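Local coordinates for biofilm-associated surface protein (Staphylococcus aureus, PDB 7C7U) that probably mediates staphylococcal adhesion and biofilm formation as a calcium-binding, cell wall-anchored surface protein and switch that modulates functional amyloid formation, at residues Lys392-Glu400 / Lys418-Asn426; Pro431-Ala439 / Gly450-Gln461. All coordinates share one frame; numbering follows the deposited sequence.

From the N terminus, the chain leaves strand 381-388 and enters the calcium-binding region that holds contact 1. There 392-400 meets 418-426, closing a loop of 17 residues and bringing helices 397-404 and 420-427 together around shared calcium. A short link, 427-430, leads into 431-439. Contact 2 pairs this segment with 450-461 and closes the hairpin of strands 437-442 and 447-451. The two contacts follow in series, neither nested nor crossed, with centres about 18 Å apart. They meet where Pro-431 packs on Asp-420, Glu-423 and Val-424, and they share one calcium ion, bound by Glu-423 and Val-433. Together they tie the calcium-binding helices to the following beta domain.

Contact 1 (Lys392-Glu400 / Lys418-Asn426). With CA (calcium ion), chain E; CA (calcium ion), chain D; CA (calcium ion), chain F; CA (calcium ion), chain G.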
ATOM      1  N   LYS A 392      -6.230  -0.472   9.971  1.00 31.92           N
ATOM      2  CA  LYS A 392      -6.234  -1.523  10.993  1.00 34.15           C
ATOM      3  C   LYS A 392      -7.232  -2.643  10.665  1.00 42.77           C
ATOM      4  O   LYS A 392      -8.000  -3.090  11.519  1.00 40.86           O
ATOM      5  CB  LYS A 392      -6.527  -0.918  12.378  1.00 38.93           C
ATOM      6  CG  LYS A 392      -5.648   0.315  12.739  1.00 38.24           C
ATOM      7  CD  LYS A 392      -5.947   0.888  14.134  1.00 39.63           C
ATOM      8  CE  LYS A 392      -5.297   0.157  15.306  1.00 44.95           C
ATOM      9  NZ  LYS A 392      -4.302  -0.857  14.929  1.00 46.58           N
ATOM     10  N   ASP A 393      -7.218  -3.113   9.418  1.00 37.35           N
ATOM     11  CA  ASP A 393      -8.008  -4.291   9.056  1.00 40.19           C
ATOM     12  C   ASP A 393      -7.165  -5.556   8.908  1.00 39.41           C
ATOM     13  O   ASP A 393      -7.686  -6.591   8.471  1.00 31.26           O
ATOM     14  CB  ASP A 393      -8.802  -4.052   7.763  1.00 32.86           C
ATOM     15  CG  ASP A 393      -7.926  -3.824   6.553  1.00 38.43           C
ATOM     16  OD1 ASP A 393      -6.703  -4.071   6.619  1.00 39.58           O
ATOM     17  OD2 ASP A 393      -8.469  -3.392   5.511  1.00 37.54           O
ATOM     18  N   GLY A 394      -5.868  -5.488   9.222  1.00 33.45           N
ATOM     19  CA  GLY A 394      -5.004  -6.644   9.146  1.00 28.74           C
ATOM     20  C   GLY A 394      -4.248  -6.813   7.841  1.00 30.54           C
ATOM     21  O   GLY A 394      -3.335  -7.639   7.786  1.00 33.81           O
ATOM     22  N   LEU A 395      -4.603  -6.079   6.792  1.00 31.26           N
ATOM     23  CA  LEU A 395      -3.917  -6.154   5.502  1.00 31.99           C
ATOM     24  C   LEU A 395      -3.043  -4.920   5.313  1.00 34.43           C
ATOM     25  O   LEU A 395      -3.568  -3.801   5.253  1.00 31.82           O
ATOM     26  CB  LEU A 395      -4.914  -6.227   4.352  1.00 29.83           C
ATOM     27  CG  LEU A 395      -5.923  -7.370   4.350  1.00 32.23           C
ATOM     28  CD1 LEU A 395      -6.754  -7.307   3.057  1.00 34.79           C
ATOM     29  CD2 LEU A 395      -5.243  -8.717   4.488  1.00 30.06           C
ATOM     30  N   LEU A 396      -1.731  -5.126   5.143  1.00 33.80           N
ATOM     31  CA  LEU A 396      -0.826  -3.996   4.957  1.00 32.63           C
ATOM     32  C   LEU A 396      -1.290  -3.126   3.797  1.00 31.58           C
ATOM     33  O   LEU A 396      -1.857  -3.621   2.822  1.00 35.51           O
ATOM     34  CB  LEU A 396       0.607  -4.480   4.686  1.00 32.70           C
ATOM     35  CG  LEU A 396       1.316  -5.198   5.835  1.00 34.26           C
ATOM     36  CD1 LEU A 396       2.735  -5.637   5.439  1.00 33.28           C
ATOM     37  CD2 LEU A 396       1.349  -4.282   7.067  1.00 35.31           C
ATOM     38  N   ASP A 397      -1.034  -1.817   3.906  1.00 34.10           N
ATOM     39  CA  ASP A 397      -1.272  -0.884   2.808  1.00 34.82           C
ATOM     40  C   ASP A 397      -0.821  -1.456   1.474  1.00 40.21           C
ATOM     41  O   ASP A 397      -1.603  -1.539   0.516  1.00 37.92           O
ATOM     42  CB  ASP A 397      -0.522   0.427   3.043  1.00 39.61           C
ATOM     43  CG  ASP A 397      -1.187   1.330   4.054  1.00 39.12           C
ATOM     44  OD1 ASP A 397      -1.875   0.833   4.957  1.00 36.20           O
ATOM     45  OD2 ASP A 397      -0.978   2.557   3.956  1.00 43.95           O
ATOM     46  N   ARG A 398       0.455  -1.846   1.394  1.00 36.23           N
ATOM     47  CA  ARG A 398       0.986  -2.287   0.107  1.00 40.24           C
ATOM     48  C   ARG A 398       0.384  -3.614  -0.323  1.00 38.14           C
ATOM     49  O   ARG A 398       0.250  -3.863  -1.523  1.00 38.66           O
ATOM     50  CB  ARG A 398       2.513  -2.376   0.150  1.00 41.89           C
ATOM     51  CG  ARG A 398       3.072  -3.553   0.894  1.00 37.37           C
ATOM     52  CD  ARG A 398       4.578  -3.382   1.048  1.00 43.03           C
ATOM     53  NE  ARG A 398       4.885  -2.309   1.982  1.00 37.52           N
ATOM     54  CZ  ARG A 398       6.044  -1.659   2.039  1.00 40.39           C
ATOM     55  NH1 ARG A 398       7.044  -1.952   1.209  1.00 37.98           N
ATOM     56  NH2 ARG A 398       6.194  -0.704   2.931  1.00 36.22           N
ATOM     57  N   TYR A 399       0.010  -4.476   0.625  1.00 36.78           N
ATOM     58  CA  TYR A 399      -0.715  -5.684   0.249  1.00 40.38           C
ATOM     59  C   TYR A 399      -2.060  -5.340  -0.375  1.00 37.78           C
ATOM     60  O   TYR A 399      -2.429  -5.907  -1.409  1.00 43.38           O
ATOM     61  CB  TYR A 399      -0.899  -6.598   1.457  1.00 38.06           C
ATOM     62  CG  TYR A 399      -1.557  -7.922   1.141  1.00 38.75           C
ATOM     63  CD1 TYR A 399      -2.953  -8.044   1.100  1.00 36.66           C
ATOM     64  CD2 TYR A 399      -0.792  -9.055   0.895  1.00 41.58           C
ATOM     65  CE1 TYR A 399      -3.556  -9.245   0.830  1.00 42.76           C
ATOM     66  CE2 TYR A 399      -1.402 -10.277   0.605  1.00 44.35           C
ATOM     67  CZ  TYR A 399      -2.780 -10.364   0.584  1.00 40.26           C
ATOM     68  OH  TYR A 399      -3.411 -11.563   0.302  1.00 48.71           O
ATOM     69  N   GLU A 400      -2.805  -4.404   0.230  1.00 39.63           N
ATOM     70  CA  GLU A 400      -4.114  -4.038  -0.318  1.00 40.02           C
ATOM     71  C   GLU A 400      -3.967  -3.425  -1.701  1.00 45.40           C
ATOM     72  O   GLU A 400      -4.749  -3.730  -2.613  1.00 41.07           O
ATOM     73  CB  GLU A 400      -4.871  -3.078   0.617  1.00 39.00           C
ATOM     74  CG  GLU A 400      -5.244  -3.680   1.979  1.00 35.28           C
ATOM     75  CD  GLU A 400      -6.406  -2.970   2.685  1.00 39.88           C
ATOM     76  OE1 GLU A 400      -7.570  -3.081   2.204  1.00 37.02           O
ATOM     77  OE2 GLU A 400      -6.170  -2.328   3.745  1.00 34.19           O
ATOM     78  N   LYS A 418     -18.274  -7.168   6.959  1.00 36.29           N
ATOM     79  CA  LYS A 418     -17.122  -8.029   7.180  1.00 40.34           C
ATOM     80  C   LYS A 418     -15.866  -7.259   6.758  1.00 35.77           C
ATOM     81  O   LYS A 418     -15.768  -6.806   5.608  1.00 34.08           O
ATOM     82  CB  LYS A 418     -17.276  -9.337   6.396  1.00 40.11           C
ATOM     83  CG  LYS A 418     -18.496 -10.203   6.813  1.00 38.34           C
ATOM     84  CD  LYS A 418     -18.528 -11.507   6.024  1.00 40.04           C
ATOM     85  CE  LYS A 418     -18.792 -11.273   4.537  1.00 42.54           C
ATOM     86  NZ  LYS A 418     -18.607 -12.517   3.749  1.00 38.78           N
ATOM     87  N   ASN A 419     -14.907  -7.116   7.679  1.00 38.18           N
ATOM     88  CA  ASN A 419     -13.712  -6.317   7.394  1.00 34.08           C
ATOM     89  C   ASN A 419     -12.772  -7.034   6.413  1.00 37.47           C
ATOM     90  O   ASN A 419     -12.738  -8.265   6.320  1.00 37.73           O
ATOM     91  CB  ASN A 419     -12.977  -5.972   8.698  1.00 37.33           C
ATOM     92  CG  ASN A 419     -13.753  -4.988   9.570  1.00 39.56           C
ATOM     93  OD1 ASN A 419     -14.394  -4.053   9.069  1.00 38.27           O
ATOM     94  ND2 ASN A 419     -13.699  -5.198  10.886  1.00 45.02           N
ATOM     95  N   ASP A 420     -11.946  -6.230   5.722  1.00 40.69           N
ATOM     96  CA  ASP A 420     -11.199  -6.706   4.554  1.00 36.53           C
ATOM     97  C   ASP A 420     -10.328  -7.910   4.876  1.00 36.74           C
ATOM     98  O   ASP A 420     -10.401  -8.935   4.190  1.00 35.87           O
ATOM     99  CB  ASP A 420     -10.339  -5.578   3.992  1.00 36.14           C
ATOM    100  CG  ASP A 420     -11.164  -4.505   3.366  1.00 40.13           C
ATOM    101  OD1 ASP A 420     -12.400  -4.681   3.308  1.00 34.48           O
ATOM    102  OD2 ASP A 420     -10.601  -3.503   2.891  1.00 35.99           O
ATOM    103  N   GLY A 421      -9.464  -7.794   5.889  1.00 36.75           N
ATOM    104  CA  GLY A 421      -8.634  -8.930   6.266  1.00 34.87           C
ATOM    105  C   GLY A 421      -9.448 -10.149   6.662  1.00 40.35           C
ATOM    106  O   GLY A 421      -9.170 -11.270   6.222  1.00 38.59           O
ATOM    107  N   ASP A 422     -10.475  -9.948   7.496  1.00 39.84           N
ATOM    108  CA  ASP A 422     -11.360 -11.053   7.849  1.00 40.35           C
ATOM    109  C   ASP A 422     -11.902 -11.732   6.594  1.00 33.88           C
ATOM    110  O   ASP A 422     -11.878 -12.961   6.472  1.00 34.59           O
ATOM    111  CB  ASP A 422     -12.518 -10.542   8.713  1.00 39.63           C
ATOM    112  CG  ASP A 422     -12.066 -10.075  10.069  1.00 41.05           C
ATOM    113  OD1 ASP A 422     -11.093 -10.657  10.600  1.00 42.29           O
ATOM    114  OD2 ASP A 422     -12.686  -9.127  10.597  1.00 41.66           O
ATOM    115  N   GLU A 423     -12.339 -10.941   5.624  1.00 30.72           N
ATOM    116  CA  GLU A 423     -12.862 -11.528   4.395  1.00 37.67           C
ATOM    117  C   GLU A 423     -11.803 -12.351   3.670  1.00 43.50           C
ATOM    118  O   GLU A 423     -12.053 -13.500   3.281  1.00 36.27           O
ATOM    119  CB  GLU A 423     -13.422 -10.425   3.505  1.00 40.12           C
ATOM    120  CG  GLU A 423     -14.747  -9.893   4.062  1.00 36.56           C
ATOM    121  CD  GLU A 423     -15.710  -9.515   2.982  1.00 39.17           C
ATOM    122  OE1 GLU A 423     -15.910  -8.296   2.778  1.00 36.90           O
ATOM    123  OE2 GLU A 423     -16.257 -10.439   2.318  1.00 39.84           O
ATOM    124  N   VAL A 424     -10.602 -11.792   3.495  1.00 34.57           N
ATOM    125  CA  VAL A 424      -9.569 -12.528   2.775  1.00 34.04           C
ATOM    126  C   VAL A 424      -9.182 -13.778   3.543  1.00 33.33           C
ATOM    127  O   VAL A 424      -9.018 -14.859   2.960  1.00 39.52           O
ATOM    128  CB  VAL A 424      -8.348 -11.627   2.507  1.00 36.12           C
ATOM    129  CG1 VAL A 424      -7.142 -12.475   2.103  1.00 40.18           C
ATOM    130  CG2 VAL A 424      -8.670 -10.612   1.433  1.00 35.50           C
ATOM    131  N   VAL A 425      -9.072 -13.666   4.860  1.00 33.92           N
ATOM    132  CA  VAL A 425      -8.480 -14.708   5.693  1.00 37.56           C
ATOM    133  C   VAL A 425      -9.529 -15.622   6.314  1.00 40.39           C
ATOM    134  O   VAL A 425      -9.370 -16.842   6.325  1.00 43.90           O
ATOM    135  CB  VAL A 425      -7.599 -14.061   6.785  1.00 40.86           C
ATOM    136  CG1 VAL A 425      -7.081 -15.117   7.737  1.00 41.91           C
ATOM    137  CG2 VAL A 425      -6.438 -13.323   6.136  1.00 41.53           C
ATOM    138  N   ASN A 426     -10.599 -15.052   6.863  1.00 36.29           N
ATOM    139  CA  ASN A 426     -11.522 -15.861   7.657  1.00 44.26           C
ATOM    140  C   ASN A 426     -12.666 -16.387   6.796  1.00 40.29           C
ATOM    141  O   ASN A 426     -12.855 -17.603   6.688  1.00 45.59           O
ATOM    142  CB  ASN A 426     -12.047 -15.057   8.852  1.00 42.79           C
ATOM    143  CG  ASN A 426     -12.671 -15.943   9.934  1.00 44.36           C
ATOM    144  OD1 ASN A 426     -12.352 -17.126  10.061  1.00 44.30           O
ATOM    145  ND2 ASN A 426     -13.559 -15.362  10.719  1.00 42.05           N
TER
HETATM  146 CA    CA E1003      -8.823  -2.107   3.848  1.00 38.19          CA
HETATM  147 CA    CA D1002      -5.261  -2.312   5.792  1.00 38.28          CA
HETATM  148 CA    CA F1004     -16.504  -6.221   3.576  1.00 36.95          CA
HETATM  149 CA    CA G1005     -17.504  -9.003   0.807  1.00 40.03          CA
HETATM  150  O   HOH W   1     -10.137  -7.462   9.177  1.00 38.27           O
HETATM  151  O   HOH W   2      -4.249  -0.185   4.771  1.00 37.20           O
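Asp-393, Glu-400 and Asp-420 meet on one calcium ion (chain E). Asp-393 OD2 binds this calcium at 2.1 Å. Asp-420 OD2 reaches it from the other segment at 2.5 Å. Glu-400 chelates it with both carboxylate oxygens, and its OE2 also bridges to the calcium of chain D, at 2.2 Å. The Glu-400 and Asp-420 carboxylates are turned 83° to each other. The metal probably offsets the repulsion among these close acidic oxygens. Asp-407 and Asn-410 add backbone oxygens to the shared ion.

With CG between the backbone N and the carbonyl carbon (chi1 64°), the Asp-393 carboxylate spans two metals, its OD1 on the calcium of chain D. OD1 also accepts from Leu-395 N at 2.9 Å, on the anti side and 30° out of the carboxylate plane, which makes an Asx turn. Leu-395 O is a further ligand of the chain D calcium.

Beside the metals, Leu-395 CG lies 3.7 Å from Gly-421 CA. Its CD1 meets Val-424 CG2 at 4.2 Å. Asp-393 O receives only a weak bond from Gly-421 N, but a water bridges it to Asp-422 N.

In the outer shell, Ser-406 and Thr-413 are polar partners of Glu-400 and Asp-420. Asp-389, Asp-391, Asp-393, Leu-395 O and Glu-400 form an EF-hand-like calcium loop. Asp-412, Asp-414, Asp-416, Lys-418 O and Glu-423 repeat the pattern, and the chain E ion joins the two through Asp-420.

Contact 2 (Pro431-Ala439 / Gly450-Gln461); sequences PLVGKPQAA and GSVPLKEGAATQ. With CA (calcium ion), chain G.
Gln-437 and Ser-451 form the antiparallel hydrogen-bonded pair of a beta hairpin, in the mixed sheet of the beta domain that follows the calcium-binding helices. Gln-437 N bonds to Ser-451 O at 2.9 Å, almost in line with the carbonyl. Ser-451 N returns a bond to Gln-437 O. Next to it, Ala-438 faces Gly-450 in a non-hydrogen-bonded pair. There Gly-450 CA comes within 3.1 Å of Gln-437 O in a CA-H...O contact.

The register then shifts by one residue, and two more backbone bonds flank a single bridge between Val-433 and Leu-454. Gly-434 N donates to Pro-453 O, tilted 24° from the carbonyl plane. Lys-455 N donates to Leu-432 O at 2.9 Å. A type I turn from Lys-455 to Ala-458 follows. Gln-461 NE2 bonds to Ala-459 O from above the carbonyl plane, holding the amide within its own segment.

Apolar contacts fill in around these bonds. Val-433 lies side by side with Leu-454, CG2 to CD2 at 3.8 Å, and its CG1 meets Val-452 CG2. With CG1 anti to the backbone N (chi1 176°), CG2 lies anti to the carbonyl carbon, where it touches the Gln-461 amide. Leu-432 CD1 rests on Gly-457 C at 3.5 Å. Val-452 CG2 packs on Pro-436 and against Gly-434 O, a buried oxygen with no polar partner.

Metal binding ties 431-439 to the calcium-binding helices: Val-433 O binds the calcium of chain G at 2.3 Å, alongside Glu-423 and Glu-509.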
ATOM      1  N   PRO A 431     -13.431  -9.224  -0.550  1.00 37.47           N
ATOM      2  CA  PRO A 431     -13.625  -7.950   0.147  1.00 37.58           C
ATOM      3  C   PRO A 431     -14.093  -6.833  -0.771  1.00 37.95           C
ATOM      4  O   PRO A 431     -14.220  -5.681  -0.327  1.00 33.61           O
ATOM      5  CB  PRO A 431     -12.212  -7.661   0.681  1.00 39.56           C
ATOM      6  CG  PRO A 431     -11.312  -8.183  -0.450  1.00 38.05           C
ATOM      7  CD  PRO A 431     -12.044  -9.397  -1.030  1.00 39.87           C
ATOM      8  N   LEU A 432     -14.274  -7.138  -2.054  1.00 37.27           N
ATOM      9  CA  LEU A 432     -14.743  -6.185  -3.043  1.00 36.86           C
ATOM     10  C   LEU A 432     -16.195  -6.423  -3.425  1.00 38.58           C
ATOM     11  O   LEU A 432     -16.716  -5.718  -4.295  1.00 39.54           O
ATOM     12  CB  LEU A 432     -13.854  -6.256  -4.293  1.00 35.90           C
ATOM     13  CG  LEU A 432     -12.361  -6.173  -3.979  1.00 45.23           C
ATOM     14  CD1 LEU A 432     -11.494  -6.191  -5.248  1.00 42.13           C
ATOM     15  CD2 LEU A 432     -12.098  -4.920  -3.158  1.00 44.04           C
ATOM     16  N   VAL A 433     -16.849  -7.406  -2.808  1.00 35.29           N
ATOM     17  CA  VAL A 433     -18.192  -7.832  -3.196  1.00 36.48           C
ATOM     18  C   VAL A 433     -19.051  -7.883  -1.933  1.00 33.82           C
ATOM     19  O   VAL A 433     -18.856  -8.757  -1.083  1.00 34.30           O
ATOM     20  CB  VAL A 433     -18.185  -9.196  -3.903  1.00 34.60           C
ATOM     21  CG1 VAL A 433     -19.639  -9.672  -4.201  1.00 38.08           C
ATOM     22  CG2 VAL A 433     -17.346  -9.145  -5.176  1.00 38.07           C
ATOM     23  N   GLY A 434     -20.011  -6.970  -1.824  1.00 37.39           N
ATOM     24  CA  GLY A 434     -20.932  -6.953  -0.699  1.00 37.36           C
ATOM     25  C   GLY A 434     -21.998  -8.040  -0.720  1.00 40.06           C
ATOM     26  O   GLY A 434     -21.845  -9.073  -1.376  1.00 35.41           O
ATOM     27  N   LYS A 435     -23.081  -7.821   0.014  1.00 39.05           N
ATOM     28  CA  LYS A 435     -24.117  -8.833   0.199  1.00 38.51           C
ATOM     29  C   LYS A 435     -25.135  -8.761  -0.937  1.00 37.45           C
ATOM     30  O   LYS A 435     -25.705  -7.691  -1.190  1.00 38.23           O
ATOM     31  CB  LYS A 435     -24.813  -8.639   1.535  1.00 37.51           C
ATOM     32  CG  LYS A 435     -25.735  -9.773   1.957  1.00 39.49           C
ATOM     33  CD  LYS A 435     -26.424  -9.430   3.251  1.00 42.39           C
ATOM     34  CE  LYS A 435     -27.190 -10.617   3.808  1.00 48.90           C
ATOM     35  NZ  LYS A 435     -28.074 -10.187   4.938  1.00 53.57           N
ATOM     36  N   PRO A 436     -25.393  -9.862  -1.628  1.00 36.87           N
ATOM     37  CA  PRO A 436     -26.382  -9.821  -2.708  1.00 38.25           C
ATOM     38  C   PRO A 436     -27.773  -9.560  -2.148  1.00 36.99           C
ATOM     39  O   PRO A 436     -28.073  -9.895  -1.000  1.00 37.50           O
ATOM     40  CB  PRO A 436     -26.282 -11.218  -3.335  1.00 37.39           C
ATOM     41  CG  PRO A 436     -25.783 -12.106  -2.248  1.00 31.67           C
ATOM     42  CD  PRO A 436     -24.905 -11.227  -1.357  1.00 39.50           C
ATOM     43  N   GLN A 437     -28.623  -8.942  -2.975  1.00 37.56           N
ATOM     44  CA  GLN A 437     -30.018  -8.671  -2.632  1.00 37.38           C
ATOM     45  C   GLN A 437     -30.909  -9.108  -3.790  1.00 34.72           C
ATOM     46  O   GLN A 437     -30.605  -8.845  -4.951  1.00 36.42           O
ATOM     47  CB  GLN A 437     -30.261  -7.175  -2.329  1.00 38.26           C
ATOM     48  CG  GLN A 437     -29.309  -6.542  -1.278  1.00 38.96           C
ATOM     49  CD  GLN A 437     -29.606  -7.034   0.117  1.00 40.76           C
ATOM     50  OE1 GLN A 437     -30.703  -7.523   0.381  1.00 39.24           O
ATOM     51  NE2 GLN A 437     -28.640  -6.896   1.030  1.00 36.98           N
ATOM     52  N   ALA A 438     -32.013  -9.780  -3.479  1.00 35.07           N
ATOM     53  CA  ALA A 438     -32.923 -10.243  -4.518  1.00 34.87           C
ATOM     54  C   ALA A 438     -34.340 -10.148  -3.979  1.00 34.78           C
ATOM     55  O   ALA A 438     -34.602 -10.599  -2.863  1.00 38.00           O
ATOM     56  CB  ALA A 438     -32.591 -11.683  -4.936  1.00 32.14           C
ATOM     57  N   ALA A 439     -35.234  -9.541  -4.755  1.00 36.73           N
ATOM     58  CA  ALA A 439     -36.643  -9.485  -4.390  1.00 42.29           C
ATOM     59  C   ALA A 439     -37.257 -10.878  -4.416  1.00 37.67           C
ATOM     60  O   ALA A 439     -36.875 -11.727  -5.227  1.00 36.07           O
ATOM     61  CB  ALA A 439     -37.413  -8.580  -5.352  1.00 41.80           C
ATOM     62  N   GLY A 450     -32.029  -8.846  -9.053  1.00 38.07           N
ATOM     63  CA  GLY A 450     -31.475  -8.176  -7.891  1.00 37.83           C
ATOM     64  C   GLY A 450     -30.163  -7.497  -8.235  1.00 37.23           C
ATOM     65  O   GLY A 450     -29.875  -7.221  -9.402  1.00 38.87           O
ATOM     66  N   SER A 451     -29.363  -7.242  -7.206  1.00 38.05           N
ATOM     67  CA  SER A 451     -28.101  -6.529  -7.377  1.00 41.14           C
ATOM     68  C   SER A 451     -27.175  -6.871  -6.216  1.00 40.68           C
ATOM     69  O   SER A 451     -27.590  -7.451  -5.209  1.00 38.83           O
ATOM     70  CB  SER A 451     -28.318  -5.018  -7.440  1.00 39.86           C
ATOM     71  OG  SER A 451     -28.833  -4.557  -6.202  1.00 39.32           O
ATOM     72  N   VAL A 452     -25.910  -6.489  -6.361  1.00 40.09           N
ATOM     73  CA  VAL A 452     -24.937  -6.738  -5.307  1.00 32.97           C
ATOM     74  C   VAL A 452     -23.867  -5.655  -5.410  1.00 43.18           C
ATOM     75  O   VAL A 452     -23.483  -5.281  -6.530  1.00 42.93           O
ATOM     76  CB  VAL A 452     -24.373  -8.166  -5.408  1.00 33.84           C
ATOM     77  CG1 VAL A 452     -23.785  -8.422  -6.789  1.00 38.26           C
ATOM     78  CG2 VAL A 452     -23.351  -8.443  -4.297  1.00 39.45           C
ATOM     79  N   PRO A 453     -23.389  -5.100  -4.292  1.00 38.56           N
ATOM     80  CA  PRO A 453     -22.339  -4.075  -4.378  1.00 42.09           C
ATOM     81  C   PRO A 453     -21.054  -4.686  -4.905  1.00 39.84           C
ATOM     82  O   PRO A 453     -20.578  -5.698  -4.383  1.00 39.94           O
ATOM     83  CB  PRO A 453     -22.185  -3.589  -2.929  1.00 39.57           C
ATOM     84  CG  PRO A 453     -23.453  -4.005  -2.236  1.00 40.21           C
ATOM     85  CD  PRO A 453     -23.840  -5.303  -2.904  1.00 38.68           C
ATOM     86  N   LEU A 454     -20.520  -4.078  -5.967  1.00 42.31           N
ATOM     87  CA  LEU A 454     -19.242  -4.460  -6.555  1.00 40.11           C
ATOM     88  C   LEU A 454     -18.312  -3.254  -6.513  1.00 44.26           C
ATOM     89  O   LEU A 454     -18.677  -2.165  -6.968  1.00 44.93           O
ATOM     90  CB  LEU A 454     -19.397  -4.941  -8.001  1.00 38.55           C
ATOM     91  CG  LEU A 454     -20.316  -6.152  -8.212  1.00 44.22           C
ATOM     92  CD1 LEU A 454     -20.539  -6.399  -9.704  1.00 38.43           C
ATOM     93  CD2 LEU A 454     -19.775  -7.405  -7.508  1.00 38.91           C
ATOM     94  N   LYS A 455     -17.117  -3.454  -5.980  1.00 44.53           N
ATOM     95  CA  LYS A 455     -16.140  -2.384  -5.816  1.00 45.52           C
ATOM     96  C   LYS A 455     -15.100  -2.438  -6.934  1.00 47.44           C
ATOM     97  O   LYS A 455     -14.971  -3.435  -7.644  1.00 49.83           O
ATOM     98  CB  LYS A 455     -15.500  -2.486  -4.433  1.00 43.93           C
ATOM     99  CG  LYS A 455     -16.543  -2.494  -3.324  1.00 41.11           C
ATOM    100  CD  LYS A 455     -17.507  -1.315  -3.495  1.00 45.60           C
ATOM    101  CE  LYS A 455     -18.777  -1.499  -2.690  1.00 45.31           C
ATOM    102  NZ  LYS A 455     -19.606  -0.255  -2.625  1.00 49.68           N
ATOM    103  N   GLU A 456     -14.336  -1.343  -7.068  1.00 54.98           N
ATOM    104  CA  GLU A 456     -13.673  -1.040  -8.341  1.00 55.49           C
ATOM    105  C   GLU A 456     -12.776  -2.180  -8.825  1.00 57.62           C
ATOM    106  O   GLU A 456     -12.624  -2.376 -10.037  1.00 58.76           O
ATOM    107  CB  GLU A 456     -12.878   0.265  -8.228  1.00 60.92           C
ATOM    108  CG  GLU A 456     -12.439   0.865  -9.580  1.00 66.16           C
ATOM    109  CD  GLU A 456     -10.989   0.579  -9.972  1.00 75.50           C
ATOM    110  OE1 GLU A 456     -10.479  -0.526  -9.678  1.00 72.49           O
ATOM    111  OE2 GLU A 456     -10.358   1.471 -10.588  1.00 80.32           O
ATOM    112  N   GLY A 457     -12.188  -2.948  -7.920  1.00 55.30           N
ATOM    113  CA  GLY A 457     -11.337  -4.014  -8.415  1.00 52.93           C
ATOM    114  C   GLY A 457     -11.992  -5.368  -8.603  1.00 52.33           C
ATOM    115  O   GLY A 457     -11.310  -6.334  -8.972  1.00 45.34           O
ATOM    116  N   ALA A 458     -13.298  -5.472  -8.366  1.00 48.16           N
ATOM    117  CA  ALA A 458     -13.954  -6.772  -8.357  1.00 45.95           C
ATOM    118  C   ALA A 458     -13.772  -7.503  -9.685  1.00 43.50           C
ATOM    119  O   ALA A 458     -13.764  -6.894 -10.759  1.00 41.74           O
ATOM    120  CB  ALA A 458     -15.443  -6.609  -8.042  1.00 41.60           C
ATOM    121  N   ALA A 459     -13.613  -8.822  -9.591  1.00 41.68           N
ATOM    122  CA  ALA A 459     -13.598  -9.707 -10.743  1.00 42.50           C
ATOM    123  C   ALA A 459     -15.007  -9.842 -11.328  1.00 44.81           C
ATOM    124  O   ALA A 459     -15.989  -9.317 -10.798  1.00 43.10           O
ATOM    125  CB  ALA A 459     -13.052 -11.074 -10.337  1.00 42.81           C
ATOM    126  N   THR A 460     -15.112 -10.552 -12.452  1.00 46.80           N
ATOM    127  CA  THR A 460     -16.425 -10.846 -13.017  1.00 44.03           C
ATOM    128  C   THR A 460     -17.095 -11.930 -12.182  1.00 40.54           C
ATOM    129  O   THR A 460     -16.531 -13.012 -11.983  1.00 42.14           O
ATOM    130  CB  THR A 460     -16.310 -11.274 -14.479  1.00 42.43           C
ATOM    131  OG1 THR A 460     -16.081 -10.117 -15.290  1.00 44.60           O
ATOM    132  CG2 THR A 460     -17.609 -11.947 -14.943  1.00 41.74           C
ATOM    133  N   GLN A 461     -18.287 -11.632 -11.678  1.00 40.07           N
ATOM    134  CA  GLN A 461     -19.002 -12.531 -10.784  1.00 42.98           C
ATOM    135  C   GLN A 461     -20.042 -13.338 -11.546  1.00 42.28           C
ATOM    136  O   GLN A 461     -20.545 -12.910 -12.590  1.00 39.98           O
ATOM    137  CB  GLN A 461     -19.697 -11.760  -9.661  1.00 40.58           C
ATOM    138  CG  GLN A 461     -18.849 -10.679  -9.023  1.00 44.34           C
ATOM    139  CD  GLN A 461     -17.783 -11.249  -8.110  1.00 44.20           C
ATOM    140  OE1 GLN A 461     -18.044 -12.156  -7.314  1.00 42.35           O
ATOM    141  NE2 GLN A 461     -16.571 -10.721  -8.222  1.00 44.94           N
TER
HETATM  142 CA    CA G1005     -17.504  -9.003   0.807  1.00 40.03          CA